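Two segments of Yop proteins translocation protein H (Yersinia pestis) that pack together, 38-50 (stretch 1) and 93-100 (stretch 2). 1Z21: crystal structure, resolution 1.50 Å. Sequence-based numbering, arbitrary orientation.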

# COMPACT_ATOMS: atom_id res chain seq x y z
N ALA A 38 4.19 2.82 -7.52
CA ALA A 38 4.97 3.91 -6.93
C ALA A 38 6.01 3.37 -5.94
O ALA A 38 7.12 3.90 -5.85
CB ALA A 38 4.05 4.90 -6.25
N LEU A 39 5.65 2.33 -5.20
CA LEU A 39 6.57 1.74 -4.22
C LEU A 39 7.68 0.96 -4.91
O LEU A 39 8.82 1.00 -4.49
CB LEU A 39 5.81 0.83 -3.25
CG LEU A 39 4.97 1.56 -2.18
CD1 LEU A 39 4.09 0.58 -1.44
CD2 LEU A 39 5.84 2.32 -1.18
N LEU A 40 7.34 0.26 -5.98
CA LEU A 40 8.35 -0.46 -6.76
C LEU A 40 9.33 0.51 -7.42
O LEU A 40 10.52 0.20 -7.57
CB LEU A 40 7.68 -1.37 -7.78
CG LEU A 40 7.15 -2.68 -7.18
CD1 LEU A 40 6.35 -3.47 -8.21
CD2 LEU A 40 8.27 -3.54 -6.62
N ALA A 41 8.86 1.70 -7.79
CA ALA A 41 9.71 2.73 -8.37
C ALA A 41 10.70 3.28 -7.35
O ALA A 41 11.79 3.70 -7.72
CB ALA A 41 8.86 3.86 -8.94
N ARG A 42 10.33 3.28 -6.07
CA ARG A 42 11.24 3.74 -5.00
C ARG A 42 12.12 2.63 -4.43
O ARG A 42 13.25 2.90 -4.02
CB ARG A 42 10.44 4.36 -3.86
CG ARG A 42 9.60 5.56 -4.26
CD ARG A 42 10.42 6.84 -4.23
NE ARG A 42 10.66 7.30 -2.86
CZ ARG A 42 10.03 8.33 -2.30
NH2 ARG A 42 10.31 8.68 -1.06
N PHE A 43 11.63 1.39 -4.41
CA PHE A 43 12.27 0.31 -3.66
C PHE A 43 12.52 -0.97 -4.44
O PHE A 43 13.09 -1.92 -3.91
CB PHE A 43 11.41 -0.03 -2.44
CG PHE A 43 11.24 1.10 -1.47
CD1 PHE A 43 12.34 1.62 -0.79
CD2 PHE A 43 9.99 1.65 -1.22
CE1 PHE A 43 12.20 2.66 0.10
CE2 PHE A 43 9.84 2.70 -0.32
CZ PHE A 43 10.94 3.20 0.35
N GLY A 44 12.10 -1.02 -5.70
CA GLY A 44 12.15 -2.24 -6.49
C GLY A 44 13.55 -2.74 -6.79
O GLY A 44 13.76 -3.94 -6.98
N GLN A 45 14.51 -1.81 -6.84
CA GLN A 45 15.92 -2.14 -7.06
C GLN A 45 16.74 -2.13 -5.78
O GLN A 45 17.97 -2.22 -5.83
CD GLN A 45 18.52 -0.54 -9.50
OE1 GLN A 45 17.84 -0.09 -10.42
NE2 GLN A 45 19.76 -0.06 -9.49
N HIS A 46 16.07 -2.03 -4.63
CA HIS A 46 16.74 -2.08 -3.34
C HIS A 46 16.94 -3.53 -2.95
O HIS A 46 15.99 -4.31 -2.94
CB HIS A 46 15.92 -1.39 -2.25
CG HIS A 46 16.06 0.10 -2.22
ND1 HIS A 46 16.17 0.86 -3.37
CD2 HIS A 46 16.10 0.98 -1.19
CE1 HIS A 46 16.27 2.14 -3.04
NE2 HIS A 46 16.23 2.23 -1.72
N GLN A 47 18.17 -3.88 -2.62
CA GLN A 47 18.50 -5.19 -2.09
C GLN A 47 19.22 -5.03 -0.76
O GLN A 47 19.57 -3.93 -0.35
CB GLN A 47 19.39 -5.94 -3.08
CG GLN A 47 18.71 -6.26 -4.38
CD GLN A 47 19.57 -7.14 -5.26
OE1 GLN A 47 20.71 -6.77 -5.58
NE2 GLN A 47 19.05 -8.30 -5.63
N GLY A 48 19.45 -6.14 -0.07
CA GLY A 48 20.06 -6.06 1.24
C GLY A 48 19.08 -5.56 2.30
O GLY A 48 17.88 -5.75 2.16
N SER A 49 19.60 -4.92 3.34
CA SER A 49 18.83 -4.69 4.57
C SER A 49 18.08 -3.38 4.55
O SER A 49 18.61 -2.34 4.13
CB SER A 49 19.76 -4.72 5.78
OG SER A 49 20.53 -5.90 5.79
N VAL A 50 16.86 -3.42 5.05
CA VAL A 50 16.04 -2.23 5.18
C VAL A 50 16.63 -1.29 6.22
O VAL A 50 17.37 -1.71 7.11
CB VAL A 50 14.58 -2.56 5.55
CG1 VAL A 50 13.95 -3.44 4.47
CG2 VAL A 50 14.47 -3.19 6.94
N LEU A 93 10.41 -9.03 -4.35
CA LEU A 93 11.46 -8.29 -3.66
C LEU A 93 11.30 -8.35 -2.14
O LEU A 93 10.34 -7.80 -1.59
CB LEU A 93 11.46 -6.84 -4.10
CG LEU A 93 12.53 -5.96 -3.46
CD1 LEU A 93 13.87 -6.18 -4.16
CD2 LEU A 93 12.13 -4.50 -3.50
N PRO A 94 12.25 -8.99 -1.45
CA PRO A 94 12.17 -9.11 0.00
C PRO A 94 12.38 -7.78 0.72
O PRO A 94 11.95 -7.65 1.86
CB PRO A 94 13.29 -10.10 0.34
CG PRO A 94 14.25 -10.04 -0.80
CD PRO A 94 13.48 -9.61 -2.00
N TYR A 95 13.01 -6.83 0.05
CA TYR A 95 13.25 -5.52 0.63
C TYR A 95 11.94 -4.80 0.88
O TYR A 95 11.68 -4.38 2.00
CB TYR A 95 14.14 -4.68 -0.28
CG TYR A 95 14.74 -3.47 0.38
CD1 TYR A 95 16.05 -3.49 0.83
CD2 TYR A 95 14.01 -2.28 0.52
CE1 TYR A 95 16.61 -2.38 1.43
CE2 TYR A 95 14.57 -1.16 1.12
CZ TYR A 95 15.88 -1.22 1.57
OH TYR A 95 16.46 -0.13 2.16
N LEU A 96 11.12 -4.67 -0.16
CA LEU A 96 9.84 -3.96 -0.03
C LEU A 96 8.89 -4.76 0.85
O LEU A 96 8.15 -4.20 1.65
CB LEU A 96 9.22 -3.69 -1.41
CG LEU A 96 7.86 -2.96 -1.44
CD1 LEU A 96 7.88 -1.65 -0.64
CD2 LEU A 96 7.42 -2.68 -2.88
N SER A 97 8.92 -6.07 0.71
CA SER A 97 8.10 -6.94 1.54
C SER A 97 8.42 -6.75 3.01
O SER A 97 7.52 -6.71 3.85
CB SER A 97 8.29 -8.39 1.11
OG SER A 97 7.84 -8.54 -0.21
N GLU A 98 9.70 -6.62 3.33
CA GLU A 98 10.14 -6.47 4.72
C GLU A 98 9.74 -5.10 5.26
O GLU A 98 9.29 -4.98 6.40
CB GLU A 98 11.65 -6.66 4.85
CG GLU A 98 12.21 -6.40 6.24
CD GLU A 98 11.64 -7.31 7.31
OE1 GLU A 98 11.00 -8.32 6.97
OE2 GLU A 98 11.84 -7.02 8.51
N LEU A 99 9.92 -4.08 4.44
CA LEU A 99 9.48 -2.72 4.75
C LEU A 99 8.00 -2.69 5.10
O LEU A 99 7.59 -2.05 6.07
CB LEU A 99 9.68 -1.82 3.54
CG LEU A 99 10.47 -0.54 3.68
CD1 LEU A 99 11.75 -0.77 4.48
CD2 LEU A 99 10.78 -0.05 2.27
N ILE A 100 7.19 -3.35 4.27
CA ILE A 100 5.76 -3.37 4.45
C ILE A 100 5.41 -4.01 5.77
O ILE A 100 4.59 -3.51 6.54
CB ILE A 100 5.08 -4.12 3.29
CG1 ILE A 100 5.11 -3.23 2.05
CG2 ILE A 100 3.64 -4.50 3.66
CD1 ILE A 100 4.58 -3.91 0.79
O HOH W 1 15.78 -7.28 -1.82

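Aromatic rings often organise a contact that no direct hydrogen bond secures, and this pair of segments is a compact example. At its centre the Tyr95 ring is clamped on both faces: His46 CB lies 3.4 Å from the centroid of the Tyr95 ring, and Val50 CG1 lies 3.9 Å from the same centroid on the opposite side. Both sit almost on the ring normal, so their C-H groups meet the pi cloud in CH-pi contacts. The edge of the His46 imidazole also turns toward the tyrosine face, in an offset edge-to-face pair with planes at 75°.

Phe43 repeats the theme, with Leu99 CD2 3.6 Å from the centroid of its ring. Leu96 extends the apolar surface, its CD2 lying 3.9 Å from both Leu39 CB and Leu40 CD2.

The two helices run at 116° to one another, their axes no closer than 10.3 Å, a gap bridged by Leu39, Leu40 and Phe43 from one helix and Tyr95, Leu96 and Leu99 from the other. A type I turn spans Phe43 to His46, and the chain beyond wraps around Tyr95, bringing Gly48 O to the ring edge, 3.2 Å from Tyr95 CD1.

At the polar margin, a water donates to His46 O (3.2 Å from the water O) and weakly accepts from Tyr95 N (3.4 Å from the water O), linking the backbones indirectly.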